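Local coordinates for protein esterase (uncultured bacterium pCosCE1, PDB 7ATL) that hydrolyses carboxylic esters as a family VIII carboxylesterase of beta-lactamase fold and also transfers acyl groups promiscuously, at residues T59-S64 with V358-T363; D140-S145 with G263-V268; I247-S252 with G341-S346. One frame throughout, in Å; residues are numbered along the deposited sequence.

Contact 1. Residues T59-S64 with V358-T363; sequences TQFRLS and VALTNT
Apolar packing carries this contact, and the Phe61 ring does most of the touching. The ring lies against the 358-363 strand with CB of Leu360 almost straight above its centre, a CH-pi contact of 3.8 Å between that carbon and the ring centroid, 10° off the normal. Both side chains set CG anti to their own carbonyl carbon; they cross obliquely, and Leu360 CD1 comes to 3.7 Å from Phe61 CD1. CD2 of Leu63 reaches the same Leu360 CD1 more loosely, at 4.4 Å.

Against the backbone, the CD2-CE2 side of the ring lies along the chain where it leaves the strand. Phe61 CD2 stands 3.5 Å from Thr361 O, approached obliquely, and the ring edge meets Asn362 N, with CE2 to that nitrogen 3.9 Å.

The polar groups bond within the 358-363 segment or beyond the contact. Thr361 OG1 accepts from Thr363 N at 3.0 Å, an ST turn that bends the chain just past the strand, and the same hydroxyl bonds Gly344 O. Thr363 OG1 donates to Asn362 OD1 in the plane of that carbonyl.

Phe61 also touches Val29 of strand 27-34, Leu360 packs on Ala271 of helix 271-283, and strand 61-62 pairs with 268-269, so the short two-stranded sheet rests beside the large antiparallel one.

Contact 2. Residues D140-S145 with G263-V268; sequences DGMELS and GGAGMV
Two loops meet here beside the probable catalytic centre of the beta-lactamase fold: Gly264 O accepts from Lys68, the lysine of an SxxK pattern with Ser65, and Asp140, whose OD1 accepts from Arg124 N, touches Tyr123, the hydroxyl residue that goes with it. The contact itself is small and apolar, centred on the methyl group of Ala265. Met142 wraps that methyl with the outer part of its chain. CG comes to 3.7 Å from Ala265 CB, SD follows at 3.8 Å from the same CB, and the bend at chi3 (-76°) brings CE back to 3.9 Å from it.

Gly141 brings its backbone alongside, its CA 5.4 Å from the CA of Ala265. Phi is positive there (105°), a backbone shape that suits glycine, and the absence of a side chain lets the backbone lie close to the alanine methyl.

The turn in 140-145 is held from inside by the Glu143 carboxylate, folded back over its own loop. OE1 takes Asp140 N at 3.0 Å along a nearly straight bond (171°), from above the carboxylate plane, while OE2 receives Gly141 N on its syn lone pair and Met142 N only weakly. OE1 also forms a salt bridge with Arg124, which probably stabilises its negative charge.

Around the contact, Met142 packs on Ile247 and Leu249 of strand 246-249, and Met267 leans on Tyr70 and Ile71 of helix 67-80, so the pair of loops bridges that strand and the helix.

Contact 3. Residues I247-S252 with G341-S346; sequences IELAPS and GVYGHS
Leu249 CA and Tyr343 CA, the nearest pair, are 9.0 Å apart, and in 341-346 a classic beta bulge lets Gly341 O accept from both Gly344 N and His345 N. Side chains span the gap, tip to tip in two pairs. In the first, Ile247 extends with CG1 anti to its backbone N and chi2 also near anti (167°), carrying CD1 to 3.7 Å from CG2 of Val342; that CG2 sits in the crowded position between backbone N and carbonyl carbon.

In the second, Tyr343 pushes the phenol end of its ring toward the strand. Leu249 CD2 meets it obliquely, 3.8 Å from OH and 3.9 Å from CZ. Pro251 borders the same hydroxyl, its N lying 4.0 Å from Tyr343 OH and its CG a little farther.

Strand 246-249 and the residues just after it thus present mainly apolar groups to residues 341-346, and the phenol oxygen meets them by van der Waals contact. Val342 in addition approaches a bound pentaethylene glycol, to which its backbone N is hydrogen-bonded. The glycol probably comes from the crystallisation liquor, but its position is consistent with an apolar wall beside a pocket, where a backbone N-H can meet an oxygen.

Contact 2 touches the residues of the presumed active site, where Ser65 lies just ahead of helix 67-80 and Lys68 in its first turn, and contacts 1 and 3 lie close to it. Contacts 1 and 3 have centres about 9 Å apart and share a polar seam: His345 NE2 meets Arg62 O at 2.7 Å, and Arg62 NH2 meets Pro251 O at 2.8 Å. Contact 2 joins contact 3 through Met142 O and Ala250 N, 2.9 Å apart, and joins contact 1 where Leu63 N meets Met267 O, also at 2.9 Å. Contacts 2 and 3 both nest within the loop that contact 1 closes. Glycol molecules bound near Val342 and Met142 are consistent with a pocket between contacts 2 and 3.

Contact 1. Residues T59-S64 with V358-T363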
ATOM      1  N   THR A  59      -2.288 -11.065 -14.423  1.00 29.80           N
ATOM      2  CA  THR A  59      -1.814  -9.709 -14.804  1.00 31.89           C
ATOM      3  C   THR A  59      -1.132  -9.041 -13.601  1.00 32.46           C
ATOM      4  O   THR A  59      -1.732  -8.969 -12.503  1.00 32.92           O
ATOM      5  CB  THR A  59      -2.933  -8.806 -15.330  1.00 32.92           C
ATOM      6  OG1 THR A  59      -3.541  -9.453 -16.443  1.00 32.78           O
ATOM      7  CG2 THR A  59      -2.411  -7.450 -15.750  1.00 32.92           C
ATOM      8  N   GLN A  60       0.084  -8.554 -13.811  1.00 32.25           N
ATOM      9  CA  GLN A  60       0.875  -7.843 -12.777  1.00 32.56           C
ATOM     10  C   GLN A  60       0.457  -6.368 -12.759  1.00 30.53           C
ATOM     11  O   GLN A  60       0.091  -5.804 -13.832  1.00 28.28           O
ATOM     12  CB  GLN A  60       2.368  -8.001 -13.050  1.00 32.64           C
ATOM     13  CG  GLN A  60       3.202  -7.954 -11.788  1.00 32.59           C
ATOM     14  CD  GLN A  60       4.677  -7.744 -12.054  1.00 34.28           C
ATOM     15  OE1 GLN A  60       5.075  -7.092 -13.026  1.00 33.34           O
ATOM     16  NE2 GLN A  60       5.499  -8.262 -11.148  1.00 33.57           N
ATOM     17  N   PHE A  61       0.504  -5.761 -11.578  1.00 28.75           N
ATOM     18  CA  PHE A  61       0.170  -4.330 -11.405  1.00 28.95           C
ATOM     19  C   PHE A  61       1.330  -3.575 -10.764  1.00 27.26           C
ATOM     20  O   PHE A  61       2.158  -4.164 -10.045  1.00 28.05           O
ATOM     21  CB  PHE A  61      -1.083  -4.152 -10.551  1.00 29.28           C
ATOM     22  CG  PHE A  61      -2.354  -4.672 -11.159  1.00 25.27           C
ATOM     23  CD1 PHE A  61      -2.644  -6.022 -11.131  1.00 25.38           C
ATOM     24  CD2 PHE A  61      -3.280  -3.805 -11.698  1.00 25.37           C
ATOM     25  CE1 PHE A  61      -3.830  -6.501 -11.657  1.00 25.18           C
ATOM     26  CE2 PHE A  61      -4.458  -4.285 -12.250  1.00 25.35           C
ATOM     27  CZ  PHE A  61      -4.729  -5.632 -12.228  1.00 24.50           C
ATOM     28  N   ARG A  62       1.380  -2.285 -11.055  1.00 26.58           N
ATOM     29  CA  ARG A  62       2.083  -1.300 -10.208  1.00 29.66           C
ATOM     30  C   ARG A  62       1.284  -1.226  -8.912  1.00 30.06           C
ATOM     31  O   ARG A  62       0.059  -0.998  -9.007  1.00 29.76           O
ATOM     32  CB  ARG A  62       2.162   0.055 -10.920  1.00 30.45           C
ATOM     33  CG  ARG A  62       2.974   0.017 -12.206  1.00 29.24           C
ATOM     34  CD  ARG A  62       2.861   1.276 -13.029  1.00 29.76           C
ATOM     35  NE  ARG A  62       3.568   1.130 -14.294  1.00 30.95           N
ATOM     36  CZ  ARG A  62       3.086   0.530 -15.383  1.00 30.85           C
ATOM     37  NH1 ARG A  62       1.866   0.015 -15.410  1.00 32.25           N
ATOM     38  NH2 ARG A  62       3.830   0.476 -16.463  1.00 29.02           N
ATOM     39  N   LEU A  63       1.933  -1.433  -7.764  1.00 32.41           N
ATOM     40  CA  LEU A  63       1.213  -1.616  -6.470  1.00 33.15           C
ATOM     41  C   LEU A  63       1.044  -0.308  -5.686  1.00 31.89           C
ATOM     42  O   LEU A  63       0.128  -0.285  -4.892  1.00 31.26           O
ATOM     43  CB  LEU A  63       1.941  -2.672  -5.643  1.00 33.32           C
ATOM     44  CG  LEU A  63       1.829  -4.094  -6.194  1.00 33.59           C
ATOM     45  CD1 LEU A  63       2.635  -5.061  -5.342  1.00 35.12           C
ATOM     46  CD2 LEU A  63       0.380  -4.529  -6.264  1.00 34.19           C
ATOM     47  N   SER A  64       1.831   0.744  -5.953  1.00 36.92           N
ATOM     48  CA  SER A  64       1.982   1.982  -5.119  1.00 35.36           C
ATOM     49  C   SER A  64       1.936   1.595  -3.628  1.00 30.97           C
ATOM     50  O   SER A  64       2.750   0.739  -3.240  1.00 28.91           O
ATOM     51  CB  SER A  64       1.000   3.089  -5.507  1.00 35.74           C
ATOM     52  OG  SER A  64      -0.344   2.618  -5.592  1.00 38.55           O
ATOM     53  N   VAL A 358      -9.105  -8.675  -2.105  1.00 28.52           N
ATOM     54  CA  VAL A 358      -8.081  -7.945  -2.906  1.00 28.52           C
ATOM     55  C   VAL A 358      -8.770  -7.425  -4.171  1.00 27.21           C
ATOM     56  O   VAL A 358      -9.379  -8.226  -4.906  1.00 28.76           O
ATOM     57  CB  VAL A 358      -6.881  -8.848  -3.242  1.00 27.16           C
ATOM     58  CG1 VAL A 358      -5.995  -8.193  -4.289  1.00 27.56           C
ATOM     59  CG2 VAL A 358      -6.080  -9.204  -2.007  1.00 26.86           C
ATOM     60  N   ALA A 359      -8.685  -6.128  -4.413  1.00 26.10           N
ATOM     61  CA  ALA A 359      -9.329  -5.461  -5.562  1.00 25.73           C
ATOM     62  C   ALA A 359      -8.294  -4.579  -6.259  1.00 26.28           C
ATOM     63  O   ALA A 359      -8.187  -3.389  -5.906  1.00 24.81           O
ATOM     64  CB  ALA A 359     -10.496  -4.670  -5.053  1.00 25.71           C
ATOM     65  N   LEU A 360      -7.513  -5.169  -7.162  1.00 27.54           N
ATOM     66  CA  LEU A 360      -6.482  -4.447  -7.958  1.00 28.10           C
ATOM     67  C   LEU A 360      -7.142  -3.910  -9.218  1.00 28.01           C
ATOM     68  O   LEU A 360      -7.853  -4.682  -9.861  1.00 29.84           O
ATOM     69  CB  LEU A 360      -5.339  -5.411  -8.298  1.00 27.55           C
ATOM     70  CG  LEU A 360      -4.606  -6.008  -7.093  1.00 27.20           C
ATOM     71  CD1 LEU A 360      -3.303  -6.665  -7.528  1.00 27.73           C
ATOM     72  CD2 LEU A 360      -4.324  -4.972  -6.012  1.00 25.63           C
ATOM     73  N   THR A 361      -6.958  -2.633  -9.532  1.00 30.70           N
ATOM     74  CA  THR A 361      -7.406  -2.040 -10.824  1.00 32.02           C
ATOM     75  C   THR A 361      -6.248  -1.281 -11.465  1.00 32.66           C
ATOM     76  O   THR A 361      -5.226  -1.060 -10.826  1.00 37.06           O
ATOM     77  CB  THR A 361      -8.649  -1.134 -10.719  1.00 30.26           C
ATOM     78  OG1 THR A 361      -8.271   0.230 -10.541  1.00 25.17           O
ATOM     79  CG2 THR A 361      -9.610  -1.540  -9.622  1.00 30.35           C
ATOM     80  N   ASN A 362      -6.435  -0.910 -12.716  1.00 33.19           N
ATOM     81  CA  ASN A 362      -5.430  -0.184 -13.510  1.00 32.94           C
ATOM     82  C   ASN A 362      -5.978   1.221 -13.703  1.00 30.23           C
ATOM     83  O   ASN A 362      -5.558   1.870 -14.642  1.00 33.54           O
ATOM     84  CB  ASN A 362      -5.171  -0.910 -14.826  1.00 35.15           C
ATOM     85  CG  ASN A 362      -6.397  -0.952 -15.716  1.00 35.99           C
ATOM     86  OD1 ASN A 362      -7.444  -0.397 -15.377  1.00 34.74           O
ATOM     87  ND2 ASN A 362      -6.268  -1.578 -16.873  1.00 39.64           N
ATOM     88  N   THR A 363      -6.880   1.658 -12.831  1.00 28.58           N
ATOM     89  CA  THR A 363      -7.588   2.953 -12.956  1.00 29.06           C
ATOM     90  C   THR A 363      -7.459   3.764 -11.657  1.00 29.31           C
ATOM     91  O   THR A 363      -8.147   3.459 -10.676  1.00 31.42           O
ATOM     92  CB  THR A 363      -9.037   2.682 -13.366  1.00 29.59           C
ATOM     93  OG1 THR A 363      -8.967   1.945 -14.589  1.00 28.85           O
ATOM     94  CG2 THR A 363      -9.844   3.952 -13.541  1.00 31.88           C
TER

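Contact 2. Residues D140-S145 with G263-V268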
ATOM      1  N   ASP A 140       8.843  10.652  -3.860  1.00 27.97           N
ATOM      2  CA  ASP A 140       7.798   9.885  -3.135  1.00 28.47           C
ATOM      3  C   ASP A 140       7.854   8.406  -3.519  1.00 27.09           C
ATOM      4  O   ASP A 140       7.110   7.646  -2.892  1.00 30.13           O
ATOM      5  CB  ASP A 140       6.411  10.482  -3.386  1.00 28.56           C
ATOM      6  CG  ASP A 140       6.129  11.785  -2.649  1.00 29.99           C
ATOM      7  OD1 ASP A 140       6.848  12.081  -1.639  1.00 27.97           O
ATOM      8  OD2 ASP A 140       5.143  12.482  -3.059  1.00 30.69           O
ATOM      9  N   GLY A 141       8.676   8.010  -4.498  1.00 26.33           N
ATOM     10  CA  GLY A 141       8.853   6.599  -4.896  1.00 27.10           C
ATOM     11  C   GLY A 141       8.164   6.211  -6.207  1.00 28.02           C
ATOM     12  O   GLY A 141       8.350   5.061  -6.636  1.00 26.44           O
ATOM     13  N   MET A 142       7.420   7.100  -6.874  1.00 31.22           N
ATOM     14  CA  MET A 142       6.611   6.720  -8.076  1.00 30.68           C
ATOM     15  C   MET A 142       7.033   7.470  -9.349  1.00 30.31           C
ATOM     16  O   MET A 142       6.533   7.108 -10.439  1.00 29.36           O
ATOM     17  CB  MET A 142       5.127   6.953  -7.786  1.00 30.68           C
ATOM     18  CG  MET A 142       4.605   5.942  -6.763  1.00 30.86           C
ATOM     19  SD  MET A 142       3.024   6.433  -6.053  1.00 30.74           S
ATOM     20  CE  MET A 142       3.582   7.700  -4.917  1.00 32.96           C
ATOM     21  N   GLU A 143       7.976   8.406  -9.223  1.00 30.05           N
ATOM     22  CA  GLU A 143       8.416   9.340 -10.291  1.00 29.24           C
ATOM     23  C   GLU A 143       9.830   8.974 -10.754  1.00 30.01           C
ATOM     24  O   GLU A 143      10.490   8.165 -10.081  1.00 31.17           O
ATOM     25  CB  GLU A 143       8.371  10.785  -9.784  1.00 30.23           C
ATOM     26  CG  GLU A 143       9.426  11.118  -8.728  1.00 27.96           C
ATOM     27  CD  GLU A 143       8.987  10.712  -7.332  1.00 28.06           C
ATOM     28  OE1 GLU A 143       8.314  11.528  -6.690  1.00 26.22           O
ATOM     29  OE2 GLU A 143       9.268   9.555  -6.915  1.00 27.53           O
ATOM     30  N   LEU A 144      10.291   9.553 -11.867  1.00 31.11           N
ATOM     31  CA  LEU A 144      11.673   9.319 -12.364  1.00 31.18           C
ATOM     32  C   LEU A 144      12.649  10.128 -11.503  1.00 28.00           C
ATOM     33  O   LEU A 144      12.297  11.224 -11.049  1.00 27.78           O
ATOM     34  CB  LEU A 144      11.770   9.698 -13.844  1.00 33.29           C
ATOM     35  CG  LEU A 144      10.914   8.877 -14.811  1.00 35.48           C
ATOM     36  CD1 LEU A 144      11.150   9.327 -16.242  1.00 36.95           C
ATOM     37  CD2 LEU A 144      11.188   7.388 -14.687  1.00 34.49           C
ATOM     38  N   SER A 145      13.826   9.573 -11.258  1.00 27.78           N
ATOM     39  CA  SER A 145      14.914  10.232 -10.502  1.00 28.59           C
ATOM     40  C   SER A 145      16.226   9.507 -10.772  1.00 29.29           C
ATOM     41  O   SER A 145      16.183   8.343 -11.212  1.00 30.28           O
ATOM     42  CB  SER A 145      14.622  10.285  -9.015  1.00 29.93           C
ATOM     43  OG  SER A 145      15.229   9.209  -8.314  1.00 28.52           O
ATOM     44  N   GLY A 263      10.034   1.250  -0.587  1.00 22.56           N
ATOM     45  CA  GLY A 263       9.208   0.419   0.312  1.00 23.52           C
ATOM     46  C   GLY A 263       7.768   0.898   0.440  1.00 21.13           C
ATOM     47  O   GLY A 263       6.887   0.039   0.622  1.00 20.81           O
ATOM     48  N   GLY A 264       7.541   2.204   0.342  1.00 19.87           N
ATOM     49  CA  GLY A 264       6.197   2.800   0.408  1.00 21.23           C
ATOM     50  C   GLY A 264       5.403   2.719  -0.888  1.00 22.21           C
ATOM     51  O   GLY A 264       4.166   2.796  -0.788  1.00 20.11           O
ATOM     52  N   ALA A 265       6.026   2.661  -2.077  1.00 23.06           N
ATOM     53  CA  ALA A 265       5.253   2.875  -3.328  1.00 24.88           C
ATOM     54  C   ALA A 265       5.877   2.256  -4.589  1.00 25.69           C
ATOM     55  O   ALA A 265       5.260   2.375  -5.663  1.00 27.85           O
ATOM     56  CB  ALA A 265       5.001   4.360  -3.496  1.00 24.26           C
ATOM     57  N   GLY A 266       7.006   1.569  -4.501  1.00 27.57           N
ATOM     58  CA  GLY A 266       7.771   1.211  -5.710  1.00 30.36           C
ATOM     59  C   GLY A 266       7.571  -0.211  -6.226  1.00 29.15           C
ATOM     60  O   GLY A 266       8.287  -0.585  -7.218  1.00 27.41           O
ATOM     61  N   MET A 267       6.713  -1.014  -5.599  1.00 26.68           N
ATOM     62  CA  MET A 267       6.675  -2.464  -5.933  1.00 29.66           C
ATOM     63  C   MET A 267       5.650  -2.752  -7.056  1.00 29.57           C
ATOM     64  O   MET A 267       4.782  -1.900  -7.357  1.00 28.88           O
ATOM     65  CB  MET A 267       6.378  -3.326  -4.699  1.00 28.44           C
ATOM     66  CG  MET A 267       7.338  -3.086  -3.560  1.00 27.59           C
ATOM     67  SD  MET A 267       7.115  -4.218  -2.168  1.00 28.73           S
ATOM     68  CE  MET A 267       7.687  -5.739  -2.908  1.00 28.30           C
ATOM     69  N   VAL A 268       5.791  -3.939  -7.650  1.00 30.00           N
ATOM     70  CA  VAL A 268       4.901  -4.559  -8.672  1.00 28.32           C
ATOM     71  C   VAL A 268       4.544  -5.967  -8.184  1.00 28.03           C
ATOM     72  O   VAL A 268       5.376  -6.574  -7.472  1.00 28.22           O
ATOM     73  CB  VAL A 268       5.594  -4.620 -10.044  1.00 27.97           C
ATOM     74  CG1 VAL A 268       5.785  -3.222 -10.614  1.00 29.37           C
ATOM     75  CG2 VAL A 268       6.912  -5.380 -10.000  1.00 26.78           C
TER

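Contact 3. Residues I247-S252 with G341-S346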
ATOM      1  N   ILE A 247       0.301  14.588  -7.379  1.00 29.64           N
ATOM      2  CA  ILE A 247       1.163  13.382  -7.324  1.00 29.47           C
ATOM      3  C   ILE A 247       1.840  13.247  -8.691  1.00 28.87           C
ATOM      4  O   ILE A 247       1.165  13.474  -9.723  1.00 30.58           O
ATOM      5  CB  ILE A 247       0.349  12.127  -6.937  1.00 29.26           C
ATOM      6  CG1 ILE A 247       1.199  10.861  -7.042  1.00 27.56           C
ATOM      7  CG2 ILE A 247      -0.915  12.017  -7.783  1.00 31.40           C
ATOM      8  CD1 ILE A 247       0.588   9.665  -6.409  1.00 28.51           C
ATOM      9  N   GLU A 248       3.116  12.873  -8.681  1.00 26.19           N
ATOM     10  CA  GLU A 248       3.948  12.677  -9.890  1.00 26.49           C
ATOM     11  C   GLU A 248       4.069  11.179 -10.144  1.00 25.47           C
ATOM     12  O   GLU A 248       4.705  10.504  -9.327  1.00 26.53           O
ATOM     13  CB  GLU A 248       5.334  13.300  -9.695  1.00 25.58           C
ATOM     14  CG  GLU A 248       6.051  13.487 -11.005  1.00 25.42           C
ATOM     15  CD  GLU A 248       7.452  14.068 -10.996  1.00 25.33           C
ATOM     16  OE1 GLU A 248       7.884  14.682  -9.983  1.00 24.32           O
ATOM     17  OE2 GLU A 248       8.105  13.878 -12.032  1.00 24.34           O
ATOM     18  N   LEU A 249       3.526  10.695 -11.258  1.00 25.36           N
ATOM     19  CA  LEU A 249       3.565   9.254 -11.598  1.00 25.42           C
ATOM     20  C   LEU A 249       4.381   9.043 -12.866  1.00 25.90           C
ATOM     21  O   LEU A 249       4.237   9.831 -13.812  1.00 26.44           O
ATOM     22  CB  LEU A 249       2.142   8.745 -11.798  1.00 25.82           C
ATOM     23  CG  LEU A 249       1.276   8.751 -10.547  1.00 26.42           C
ATOM     24  CD1 LEU A 249      -0.177   8.371 -10.891  1.00 27.52           C
ATOM     25  CD2 LEU A 249       1.873   7.834  -9.494  1.00 24.42           C
ATOM     26  N   ALA A 250       5.192   7.993 -12.860  1.00 25.40           N
ATOM     27  CA  ALA A 250       6.034   7.581 -13.989  1.00 24.54           C
ATOM     28  C   ALA A 250       5.879   6.075 -14.157  1.00 25.34           C
ATOM     29  O   ALA A 250       6.660   5.288 -13.628  1.00 25.92           O
ATOM     30  CB  ALA A 250       7.454   8.023 -13.750  1.00 24.52           C
ATOM     31  N   PRO A 251       4.840   5.637 -14.904  1.00 25.55           N
ATOM     32  CA  PRO A 251       4.610   4.212 -15.158  1.00 26.15           C
ATOM     33  C   PRO A 251       5.789   3.420 -15.748  1.00 25.78           C
ATOM     34  O   PRO A 251       5.795   2.227 -15.574  1.00 28.04           O
ATOM     35  CB  PRO A 251       3.399   4.200 -16.095  1.00 24.63           C
ATOM     36  CG  PRO A 251       2.690   5.481 -15.722  1.00 25.34           C
ATOM     37  CD  PRO A 251       3.791   6.486 -15.480  1.00 24.47           C
ATOM     38  N   SER A 252       6.784   4.065 -16.343  1.00 26.58           N
ATOM     39  CA  SER A 252       8.000   3.363 -16.842  1.00 27.89           C
ATOM     40  C   SER A 252       8.880   2.903 -15.667  1.00 28.01           C
ATOM     41  O   SER A 252       9.659   1.961 -15.870  1.00 29.13           O
ATOM     42  CB  SER A 252       8.778   4.211 -17.820  1.00 26.66           C
ATOM     43  OG  SER A 252       9.401   5.312 -17.175  1.00 28.36           O
ATOM     44  N   GLY A 341      -4.043   1.752  -2.735  1.00 28.54           N
ATOM     45  CA  GLY A 341      -2.952   2.239  -3.606  1.00 28.49           C
ATOM     46  C   GLY A 341      -3.454   3.248  -4.617  1.00 28.27           C
ATOM     47  O   GLY A 341      -4.480   2.991  -5.262  1.00 26.81           O
ATOM     48  N   VAL A 342      -2.744   4.351  -4.801  1.00 30.10           N
ATOM     49  CA  VAL A 342      -3.197   5.417  -5.737  1.00 30.47           C
ATOM     50  C   VAL A 342      -3.341   4.840  -7.146  1.00 29.24           C
ATOM     51  O   VAL A 342      -4.179   5.350  -7.861  1.00 32.50           O
ATOM     52  CB  VAL A 342      -2.269   6.641  -5.750  1.00 33.27           C
ATOM     53  CG1 VAL A 342      -2.126   7.254  -4.371  1.00 36.56           C
ATOM     54  CG2 VAL A 342      -0.903   6.311  -6.328  1.00 34.69           C
ATOM     55  N   TYR A 343      -2.573   3.836  -7.565  1.00 28.91           N
ATOM     56  CA  TYR A 343      -2.697   3.296  -8.956  1.00 31.42           C
ATOM     57  C   TYR A 343      -4.088   2.681  -9.177  1.00 30.38           C
ATOM     58  O   TYR A 343      -4.493   2.537 -10.341  1.00 30.14           O
ATOM     59  CB  TYR A 343      -1.565   2.321  -9.309  1.00 31.53           C
ATOM     60  CG  TYR A 343      -0.329   2.987  -9.868  1.00 31.81           C
ATOM     61  CD1 TYR A 343      -0.384   3.686 -11.066  1.00 34.69           C
ATOM     62  CD2 TYR A 343       0.895   2.913  -9.222  1.00 31.91           C
ATOM     63  CE1 TYR A 343       0.740   4.297 -11.601  1.00 34.27           C
ATOM     64  CE2 TYR A 343       2.030   3.507  -9.747  1.00 31.25           C
ATOM     65  CZ  TYR A 343       1.951   4.197 -10.942  1.00 31.16           C
ATOM     66  OH  TYR A 343       3.041   4.799 -11.478  1.00 30.37           O
ATOM     67  N   GLY A 344      -4.765   2.269  -8.098  1.00 30.16           N
ATOM     68  CA  GLY A 344      -6.210   1.978  -8.105  1.00 28.80           C
ATOM     69  C   GLY A 344      -6.549   0.713  -7.345  1.00 26.93           C
ATOM     70  O   GLY A 344      -7.227  -0.116  -7.923  1.00 26.86           O
ATOM     71  N   HIS A 345      -6.130   0.567  -6.088  1.00 25.23           N
ATOM     72  CA  HIS A 345      -6.266  -0.722  -5.346  1.00 25.21           C
ATOM     73  C   HIS A 345      -6.934  -0.508  -3.986  1.00 26.96           C
ATOM     74  O   HIS A 345      -6.836   0.625  -3.428  1.00 28.16           O
ATOM     75  CB  HIS A 345      -4.935  -1.458  -5.169  1.00 23.40           C
ATOM     76  CG  HIS A 345      -4.031  -1.445  -6.359  1.00 25.58           C
ATOM     77  ND1 HIS A 345      -4.460  -1.759  -7.632  1.00 24.34           N
ATOM     78  CD2 HIS A 345      -2.705  -1.160  -6.456  1.00 26.89           C
ATOM     79  CE1 HIS A 345      -3.428  -1.687  -8.458  1.00 27.26           C
ATOM     80  NE2 HIS A 345      -2.338  -1.304  -7.761  1.00 26.64           N
ATOM     81  N   SER A 346      -7.629  -1.552  -3.517  1.00 25.18           N
ATOM     82  CA  SER A 346      -8.111  -1.703  -2.121  1.00 25.68           C
ATOM     83  C   SER A 346      -7.843  -3.139  -1.661  1.00 24.87           C
ATOM     84  O   SER A 346      -7.712  -4.025  -2.507  1.00 23.76           O
ATOM     85  CB  SER A 346      -9.557  -1.300  -1.954  1.00 24.07           C
ATOM     86  OG  SER A 346     -10.406  -2.086  -2.762  1.00 25.49           O
TER